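Enoyl-CoA hydratase (Mycolicibacterium smegmatis, PDB 7MCM) probably catalyses the reversible addition of water to (2E)-enoyl-CoA thioesters, giving (3S)-3-hydroxyacyl-CoA in fatty acid metabolism. Local coordinates at residues G14-W19 with R207-P212; V188-S193 with L198-R203; D123-C128 with A137-S142; A6-D11 with V55-A60. All coordinates share one frame; numbering follows the deposited sequence.

Contact 1. Residues G14-W19 with R207-P212; sequences GRVQTW and RIAKNP
R15, just before strand 16-21, and V16, its first residue, close over A209 near the end of helix 197-209, so that this helix of the crotonase fold is fastened to the six-stranded sheet. Followed from R207, the helical segment first turns outward: the R207 guanidinium forms salt bridges with D175 and E169 of the second subunit, which makes this part of the helix a piece of the subunit interface. I208 lies on V54 of the sheet and V216 of helix 213-226. A209 then carries the contact. Its CB sits 3.9 Å from V16 CG2, the branch that stands beside the V16 backbone N because CG1 is anti to it (chi1 -179°), and R15 CB comes alongside the same methyl, 4.2 Å from A209 CB. K210 turns away from the strand; its NZ donates to R207 O at 2.8 Å and also pairs with D175 of the second subunit. The backbone N of N211 reaches back to I208 O (3.1 Å), and P212 takes the N-cap position of helix 213-226. Across from them the R15 chain bends at chi3 (92°), with NE in a weak hydrogen bond to D51 O, and before that bend it runs alongside the A209 carbonyl, R15 CD lying 3.8 Å from A209 O.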
# COMPACT_ATOMS: atom_id res chain seq x y z
N GLY B 14 22.80 20.46 26.34
CA GLY B 14 21.45 20.34 26.87
C GLY B 14 20.73 19.15 26.26
O GLY B 14 21.20 18.01 26.39
N ARG B 15 19.62 19.39 25.57
CA ARG B 15 18.88 18.33 24.89
C ARG B 15 19.25 18.21 23.41
O ARG B 15 18.59 17.46 22.68
CB ARG B 15 17.38 18.56 25.04
CG ARG B 15 17.00 18.95 26.45
CD ARG B 15 15.51 18.91 26.66
NE ARG B 15 15.12 17.60 27.17
CZ ARG B 15 14.69 17.36 28.40
NH1 ARG B 15 14.55 18.34 29.28
NH2 ARG B 15 14.43 16.11 28.77
N VAL B 16 20.29 18.91 22.97
CA VAL B 16 20.69 18.90 21.57
C VAL B 16 22.06 18.25 21.47
O VAL B 16 23.02 18.70 22.11
CB VAL B 16 20.72 20.32 20.99
CG1 VAL B 16 21.12 20.29 19.51
CG2 VAL B 16 19.36 20.98 21.17
N GLN B 17 22.17 17.22 20.63
CA GLN B 17 23.45 16.62 20.30
C GLN B 17 23.86 17.06 18.91
O GLN B 17 23.02 17.16 18.00
CB GLN B 17 23.41 15.09 20.32
CG GLN B 17 23.60 14.46 21.66
CD GLN B 17 23.71 12.95 21.56
OE1 GLN B 17 23.49 12.37 20.50
NE2 GLN B 17 24.03 12.31 22.68
N THR B 18 25.15 17.33 18.72
CA THR B 18 25.68 17.57 17.40
C THR B 18 26.57 16.40 17.01
O THR B 18 27.44 15.98 17.79
CB THR B 18 26.46 18.88 17.34
OG1 THR B 18 25.61 19.94 17.76
CG2 THR B 18 26.92 19.17 15.92
N TRP B 19 26.31 15.84 15.83
CA TRP B 19 27.12 14.79 15.24
C TRP B 19 27.89 15.41 14.08
O TRP B 19 27.28 15.93 13.14
CB TRP B 19 26.25 13.64 14.72
CG TRP B 19 25.37 12.99 15.75
CD1 TRP B 19 25.33 13.24 17.09
CD2 TRP B 19 24.40 11.97 15.50
NE1 TRP B 19 24.40 12.43 17.70
CE2 TRP B 19 23.81 11.64 16.74
CE3 TRP B 19 23.96 11.30 14.35
CZ2 TRP B 19 22.82 10.67 16.86
CZ3 TRP B 19 22.98 10.34 14.47
CH2 TRP B 19 22.41 10.04 15.71
N ARG B 207 14.08 25.51 19.02
CA ARG B 207 12.64 25.65 18.85
C ARG B 207 11.93 24.30 19.01
O ARG B 207 10.74 24.27 19.35
CB ARG B 207 12.31 26.26 17.49
CG ARG B 207 12.63 27.75 17.31
CD ARG B 207 12.45 28.12 15.80
NE ARG B 207 11.11 27.80 15.32
CZ ARG B 207 10.77 27.62 14.05
NH1 ARG B 207 11.65 27.72 13.08
NH2 ARG B 207 9.50 27.36 13.75
N ILE B 208 12.62 23.21 18.74
CA ILE B 208 12.12 21.86 19.02
C ILE B 208 12.39 21.45 20.45
O ILE B 208 11.49 20.98 21.15
CB ILE B 208 12.76 20.86 18.04
CG1 ILE B 208 12.38 21.19 16.60
CG2 ILE B 208 12.39 19.42 18.41
CD1 ILE B 208 13.13 20.34 15.59
N ALA B 209 13.64 21.62 20.90
CA ALA B 209 14.08 21.08 22.18
C ALA B 209 13.40 21.74 23.38
O ALA B 209 13.44 21.18 24.47
CB ALA B 209 15.60 21.20 22.31
N LYS B 210 12.78 22.92 23.20
CA LYS B 210 12.06 23.56 24.29
C LYS B 210 10.82 22.77 24.72
O LYS B 210 10.33 22.97 25.84
CB LYS B 210 11.62 24.98 23.90
CG LYS B 210 10.55 25.01 22.78
CD LYS B 210 9.88 26.39 22.69
CE LYS B 210 8.76 26.47 21.65
NZ LYS B 210 9.25 26.46 20.25
N ASN B 211 10.30 21.88 23.84
CA ASN B 211 9.06 21.15 24.06
C ASN B 211 9.30 19.88 24.85
O ASN B 211 10.40 19.34 24.86
CB ASN B 211 8.41 20.84 22.71
CG ASN B 211 8.06 22.10 21.95
OD1 ASN B 211 8.35 22.24 20.75
ND2 ASN B 211 7.46 23.03 22.65
N PRO B 212 8.27 19.36 25.52
CA PRO B 212 8.45 18.14 26.32
C PRO B 212 9.04 17.01 25.49
O PRO B 212 8.53 16.67 24.42
CB PRO B 212 7.02 17.81 26.78
CG PRO B 212 6.31 19.11 26.76
CD PRO B 212 6.90 19.86 25.58

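Contact 2. Residues V188-S193 with L198-R203; sequences VNEVLS and LPAAHR
L192 meets A200 where the short strand 191-192 faces helix 197-209, a strand and the helix following it joined by a brief turn. The leucine reaches the helix by degrees. Its CB is still 4.8 Å from A200 CB; L192 CG, placed beside the backbone N by a chi1 of -55°, comes to 4.0 Å from A200 CB; the fork then straddles the alanine methyl, with CD1 at 3.6 Å and CD2 at 3.5 Å from A200 CB. The contact is therefore two methyls against one, close and wholly apolar. A chi2 of 121° is not a staggered value, which leaves the exact turn of the fork somewhat uncertain. A polar margin runs beside it. One water donates to both E190 OE2 and the carbonyl O of A200, and a second joins E190 OE1 to R203 NH2; since E190 is modelled in two conformations, these bridges are tentative. R203 folds back over its own helix, one guanidinium face turned to A200 CA, which lies off centre toward the rim. Strand 191-192 is the outermost of the main sheet within this chain, bonded through its backbone to strand 130-134, while V191 packs on helix 179-185 and A201 of helix 197-209 rests on I132 and I56.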
# COMPACT_ATOMS: atom_id res chain seq x y z
N VAL B 188 16.34 22.76 0.84
CA VAL B 188 16.69 23.28 2.16
C VAL B 188 15.69 24.38 2.52
O VAL B 188 15.06 25.00 1.66
CB VAL B 188 18.13 23.83 2.23
CG1 VAL B 188 19.14 22.79 1.79
CG2 VAL B 188 18.25 25.11 1.39
N ASN B 189 15.56 24.62 3.83
CA ASN B 189 14.62 25.60 4.36
C ASN B 189 15.23 26.99 4.51
O ASN B 189 14.49 27.98 4.53
CB ASN B 189 14.11 25.15 5.74
CG ASN B 189 13.13 23.99 5.65
OD1 ASN B 189 12.87 23.46 4.58
ND2 ASN B 189 12.60 23.59 6.81
N GLU B 190 16.55 27.08 4.67
CA GLU B 190 17.18 28.39 4.73
C GLU B 190 18.65 28.25 4.35
O GLU B 190 19.25 27.18 4.48
CB GLU B 190 17.02 29.07 6.10
CG GLU B 190 17.45 28.24 7.28
CD GLU B 190 17.17 28.91 8.64
OE1 GLU B 190 17.13 30.17 8.70
OE2 GLU B 190 17.00 28.19 9.64
N VAL B 191 19.20 29.34 3.83
CA VAL B 191 20.59 29.42 3.42
C VAL B 191 21.25 30.50 4.26
O VAL B 191 20.74 31.63 4.33
CB VAL B 191 20.74 29.72 1.92
CG1 VAL B 191 22.20 29.98 1.56
CG2 VAL B 191 20.16 28.59 1.09
N LEU B 192 22.35 30.15 4.92
CA LEU B 192 23.03 31.05 5.83
C LEU B 192 24.47 31.24 5.37
O LEU B 192 25.03 30.40 4.67
CB LEU B 192 22.98 30.50 7.26
CG LEU B 192 21.48 30.28 7.52
CD1 LEU B 192 21.14 28.84 7.85
CD2 LEU B 192 20.95 31.25 8.54
N SER B 193 25.06 32.36 5.78
CA SER B 193 26.49 32.52 5.58
C SER B 193 27.22 31.40 6.31
O SER B 193 26.70 30.80 7.26
CB SER B 193 26.98 33.88 6.07
OG SER B 193 27.03 33.92 7.49
N LEU B 198 25.82 27.07 11.82
CA LEU B 198 25.65 26.34 13.07
C LEU B 198 24.85 27.14 14.10
O LEU B 198 23.99 26.56 14.77
CB LEU B 198 27.01 25.91 13.64
CG LEU B 198 27.59 24.69 12.93
CD1 LEU B 198 28.99 24.39 13.44
CD2 LEU B 198 26.71 23.48 13.12
N PRO B 199 25.08 28.46 14.28
CA PRO B 199 24.13 29.25 15.08
C PRO B 199 22.68 29.11 14.64
O PRO B 199 21.78 29.01 15.48
CB PRO B 199 24.64 30.68 14.91
CG PRO B 199 26.10 30.52 14.78
CD PRO B 199 26.29 29.25 13.98
N ALA B 200 22.42 29.08 13.33
CA ALA B 200 21.04 28.90 12.87
C ALA B 200 20.54 27.49 13.16
O ALA B 200 19.37 27.30 13.50
CB ALA B 200 20.94 29.19 11.38
N ALA B 201 21.41 26.49 13.01
CA ALA B 201 21.00 25.12 13.30
C ALA B 201 20.62 24.97 14.77
O ALA B 201 19.64 24.30 15.10
CB ALA B 201 22.11 24.14 12.93
N HIS B 202 21.37 25.62 15.66
CA HIS B 202 21.04 25.56 17.07
C HIS B 202 19.76 26.34 17.40
O HIS B 202 19.00 25.92 18.27
CB HIS B 202 22.21 26.07 17.92
CG HIS B 202 23.28 25.05 18.10
ND1 HIS B 202 23.18 24.02 19.01
CD2 HIS B 202 24.46 24.87 17.46
CE1 HIS B 202 24.26 23.27 18.95
NE2 HIS B 202 25.05 23.76 18.01
N ARG B 203 19.53 27.48 16.75
CA ARG B 203 18.26 28.17 16.98
C ARG B 203 17.09 27.29 16.57
O ARG B 203 16.12 27.13 17.33
CB ARG B 203 18.22 29.50 16.21
CG ARG B 203 19.02 30.60 16.84
CD ARG B 203 18.73 31.93 16.16
NE ARG B 203 19.11 31.91 14.75
CZ ARG B 203 20.27 32.32 14.27
NH1 ARG B 203 21.23 32.78 15.07
NH2 ARG B 203 20.48 32.29 12.95
O HOH W 1 17.24 28.77 12.31
O HOH W 2 18.03 31.81 11.24

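Contact 3. Residues D123-C128 with A137-S142; sequences DLAVMC and AFFAES
The acid cluster where D123 meets E141 lies in the region that in crotonase relatives forms the acyl-CoA pocket, and probably does so here: in those relatives, the N-terminal end of the helix equivalent to 120-127 supplies a backbone N-H of the oxyanion hole, and D123 stands in the first turn of that helix. D123 OD1 and E141 OE1 are modelled 2.4 Å apart, an unusually short separation to be read with caution, and E141 OE2 follows at 3.1 Å from D123 OD1. The two side chains cross at about a right angle and their carboxylate planes stand 90° apart, so the OD1 corner of the aspartate meets the glutamate group rather than the two lying flat together. E141 gets there from the centre of an inverse gamma turn just past strand 138-140: CG is anti to the backbone N (chi1 -164°), and a bend at chi2 (75°) swings the carboxylate across to the helix. D152 brings a third acid close to D123 OD2. Two residues further along the helix, the contact becomes apolar. A125 CB approaches the F139 ring at its edge, near the ring plane, 4.1 Å from CE2. Both halves are buried. Beyond them, the helix packs through L124 and M127 on helix 97-104 and through V126 on helix 154-162, R131 NH1 bonds to the carbonyls of A125 and C128 at the helix end, and strand 138-140 runs between strands 116-118 and 177-178 in the small three-stranded sheet.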
# COMPACT_ATOMS: atom_id res chain seq x y z
N ASP B 123 22.41 12.05 -0.35
CA ASP B 123 21.27 11.26 0.11
C ASP B 123 21.12 11.31 1.63
O ASP B 123 20.00 11.35 2.14
CB ASP B 123 21.43 9.82 -0.36
CG ASP B 123 21.45 9.70 -1.87
OD1 ASP B 123 21.22 10.71 -2.53
OD2 ASP B 123 21.71 8.61 -2.40
N LEU B 124 22.24 11.30 2.36
CA LEU B 124 22.19 11.43 3.81
C LEU B 124 21.47 12.71 4.23
O LEU B 124 20.58 12.68 5.08
CB LEU B 124 23.60 11.38 4.39
CG LEU B 124 23.74 11.62 5.90
CD1 LEU B 124 23.01 10.57 6.69
CD2 LEU B 124 25.20 11.67 6.30
N ALA B 125 21.85 13.85 3.64
CA ALA B 125 21.18 15.11 3.99
C ALA B 125 19.69 15.02 3.73
O ALA B 125 18.87 15.43 4.56
CB ALA B 125 21.78 16.26 3.21
N VAL B 126 19.32 14.42 2.59
CA VAL B 126 17.93 14.29 2.20
C VAL B 126 17.16 13.33 3.10
O VAL B 126 15.94 13.42 3.21
CB VAL B 126 17.94 13.86 0.71
CG1 VAL B 126 16.58 13.65 0.23
CG2 VAL B 126 18.62 14.94 -0.13
N MET B 127 17.85 12.39 3.74
CA MET B 127 17.20 11.48 4.68
C MET B 127 16.91 12.12 6.03
O MET B 127 16.18 11.52 6.84
CB MET B 127 18.07 10.25 4.91
CG MET B 127 18.21 9.32 3.73
SD MET B 127 19.56 8.16 4.06
CE MET B 127 19.79 7.55 2.38
N CYS B 128 17.53 13.26 6.33
CA CYS B 128 17.28 13.98 7.57
C CYS B 128 15.92 14.67 7.52
O CYS B 128 15.31 14.82 6.46
CB CYS B 128 18.41 14.97 7.83
SG CYS B 128 20.02 14.16 8.14
N ALA B 137 27.44 25.55 0.33
CA ALA B 137 26.99 24.18 0.14
C ALA B 137 26.48 23.96 -1.28
O ALA B 137 26.04 24.89 -1.96
CB ALA B 137 25.89 23.84 1.14
N PHE B 138 26.53 22.71 -1.71
CA PHE B 138 25.84 22.29 -2.92
C PHE B 138 25.55 20.80 -2.82
O PHE B 138 26.12 20.08 -1.99
CB PHE B 138 26.64 22.61 -4.19
CG PHE B 138 27.95 21.89 -4.30
CD1 PHE B 138 28.01 20.64 -4.90
CD2 PHE B 138 29.11 22.46 -3.83
CE1 PHE B 138 29.21 19.97 -5.03
CE2 PHE B 138 30.33 21.81 -3.96
CZ PHE B 138 30.38 20.56 -4.56
N PHE B 139 24.62 20.35 -3.65
CA PHE B 139 24.13 18.98 -3.65
C PHE B 139 24.32 18.38 -5.03
O PHE B 139 24.20 19.07 -6.05
CB PHE B 139 22.64 18.92 -3.26
CG PHE B 139 22.34 19.53 -1.92
CD1 PHE B 139 22.26 20.91 -1.77
CD2 PHE B 139 22.14 18.72 -0.81
CE1 PHE B 139 21.99 21.48 -0.53
CE2 PHE B 139 21.86 19.28 0.43
CZ PHE B 139 21.79 20.66 0.57
N ALA B 140 24.65 17.09 -5.07
CA ALA B 140 24.77 16.40 -6.34
C ALA B 140 24.40 14.94 -6.14
O ALA B 140 25.06 14.23 -5.36
CB ALA B 140 26.19 16.52 -6.93
N GLU B 141 23.34 14.53 -6.81
CA GLU B 141 22.97 13.12 -6.95
C GLU B 141 23.81 12.56 -8.10
O GLU B 141 23.32 12.28 -9.20
CB GLU B 141 21.47 13.01 -7.22
CG GLU B 141 20.86 11.64 -7.03
CD GLU B 141 20.70 11.28 -5.55
OE1 GLU B 141 21.71 11.33 -4.83
OE2 GLU B 141 19.59 10.90 -5.13
N SER B 142 25.11 12.41 -7.83
CA SER B 142 26.11 12.28 -8.88
C SER B 142 26.21 10.87 -9.47
O SER B 142 26.93 10.69 -10.46
CB SER B 142 27.49 12.67 -8.34
OG SER B 142 27.83 11.86 -7.23

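Contact 4. Residues A6-D11 with V55-A60; sequences APLRID and VILTGA
L8 and L57 touch across strand 16-21, which lies between strands 8-13 and 54-59 in the main sheet, so this is a contact of next-but-one strands with backbones far apart: L8 and G59 are 9.0 Å from CA to CA. On the buried side the methyls L8 CD1 and L57 CD1 come to 4.5 Å, a light touch in a buried setting, since L8 also lies on W19 of the middle strand and on F35 and A42 of helix 33-48, and L57 on C128. The next residue, R9, points from the opposite face of the sheet and gives the solvent side. Its chain bends at chi3 (-91°), bringing NH2 to 4.1 Å from A60 CB, obliquely to the guanidinium plane. Here R9 is exposed to solvent, and its ionic partners are distant: R9 NH1 and D11 OD2 form a long salt bridge at 4.0 Å, and R9 NE a long, weak ion pair with D22. T20 of the middle strand touches both R9 and A60. The chemistry thus divides by face. Dispersion alone joins the leucines inside, whereas outside the arginine charge is probably balanced loosely by two aspartates while its NH2 merely rests against a methyl.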
# COMPACT_ATOMS: atom_id res chain seq x y z
N ALA B 6 38.18 9.55 15.24
CA ALA B 6 36.79 9.17 15.46
C ALA B 6 35.96 9.72 14.31
O ALA B 6 35.92 10.94 14.12
CB ALA B 6 36.28 9.71 16.79
N PRO B 7 35.31 8.86 13.50
CA PRO B 7 34.64 9.35 12.29
C PRO B 7 33.39 10.17 12.54
O PRO B 7 32.92 10.84 11.60
CB PRO B 7 34.31 8.06 11.53
CG PRO B 7 34.26 7.01 12.60
CD PRO B 7 35.29 7.40 13.60
N LEU B 8 32.82 10.14 13.74
CA LEU B 8 31.61 10.90 14.04
C LEU B 8 31.77 11.48 15.45
O LEU B 8 31.61 10.76 16.44
CB LEU B 8 30.38 10.00 13.94
CG LEU B 8 29.00 10.64 13.99
CD1 LEU B 8 28.82 11.59 12.82
CD2 LEU B 8 27.90 9.58 14.03
N ARG B 9 32.10 12.77 15.53
CA ARG B 9 32.25 13.43 16.83
C ARG B 9 30.88 13.77 17.40
O ARG B 9 30.03 14.33 16.70
CB ARG B 9 33.08 14.71 16.70
CG ARG B 9 34.45 14.53 16.07
CD ARG B 9 35.38 15.69 16.42
NE ARG B 9 35.33 16.76 15.42
CZ ARG B 9 34.64 17.88 15.57
NH1 ARG B 9 33.93 18.12 16.66
NH2 ARG B 9 34.66 18.79 14.59
N ILE B 10 30.66 13.45 18.67
CA ILE B 10 29.37 13.66 19.30
C ILE B 10 29.53 14.67 20.43
O ILE B 10 30.29 14.44 21.37
CB ILE B 10 28.75 12.35 19.79
CG1 ILE B 10 28.48 11.45 18.57
CG2 ILE B 10 27.44 12.62 20.50
CD1 ILE B 10 27.98 10.08 18.91
N ASP B 11 28.86 15.82 20.29
CA ASP B 11 28.84 16.90 21.27
C ASP B 11 27.43 17.03 21.82
O ASP B 11 26.46 16.86 21.08
CB ASP B 11 29.22 18.24 20.62
CG ASP B 11 30.62 18.24 20.05
OD1 ASP B 11 31.52 17.63 20.66
OD2 ASP B 11 30.82 18.86 18.99
N VAL B 55 18.98 16.12 17.14
CA VAL B 55 20.34 15.91 16.63
C VAL B 55 20.56 16.90 15.50
O VAL B 55 19.69 17.07 14.64
CB VAL B 55 20.57 14.46 16.14
CG1 VAL B 55 21.85 14.35 15.28
CG2 VAL B 55 20.66 13.51 17.31
N ILE B 56 21.70 17.60 15.53
CA ILE B 56 22.20 18.38 14.41
C ILE B 56 23.32 17.57 13.74
O ILE B 56 24.32 17.25 14.39
CB ILE B 56 22.73 19.74 14.86
CG1 ILE B 56 21.62 20.63 15.44
CG2 ILE B 56 23.46 20.42 13.69
CD1 ILE B 56 22.14 21.91 16.11
N LEU B 57 23.17 17.28 12.46
CA LEU B 57 24.16 16.51 11.71
C LEU B 57 24.89 17.44 10.75
O LEU B 57 24.26 18.14 9.95
CB LEU B 57 23.50 15.37 10.94
CG LEU B 57 24.42 14.53 10.03
CD1 LEU B 57 25.47 13.78 10.85
CD2 LEU B 57 23.56 13.58 9.20
N THR B 58 26.23 17.45 10.82
CA THR B 58 27.01 18.38 10.02
C THR B 58 28.37 17.75 9.74
O THR B 58 28.68 16.67 10.25
CB THR B 58 27.12 19.73 10.74
OG1 THR B 58 27.53 20.75 9.83
CG2 THR B 58 28.10 19.65 11.89
N GLY B 59 29.17 18.40 8.91
CA GLY B 59 30.48 17.88 8.52
C GLY B 59 31.61 18.76 9.02
O GLY B 59 31.47 19.99 9.05
N ALA B 60 32.73 18.14 9.39
CA ALA B 60 33.92 18.88 9.75
C ALA B 60 34.61 19.44 8.51
O ALA B 60 34.74 18.75 7.50
CB ALA B 60 34.90 18.00 10.54

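Contacts 1, 2 and 4 reach the six-stranded sheet, their centres 15 to 16 Å apart. Contact 4 spans its edge strand 8-13 and strand 54-59, contact 1 uses strand 16-21 between them, and contact 2 the far outermost strand 191-192. Helix 197-209 serves both contacts 1 and 2, with H202 touching I56 of the sheet. Contact 3, about 23 Å from contact 1 between centres, joins through V188 on F139 and L57 on C128. Along the chain contacts 1 and 4 interleave; contacts 4, 3 and 2 close in turn, the last two between the segments of contact 1. Early, middle and late parts of the chain thereby join in one crotonase core beside the probable acyl-CoA site.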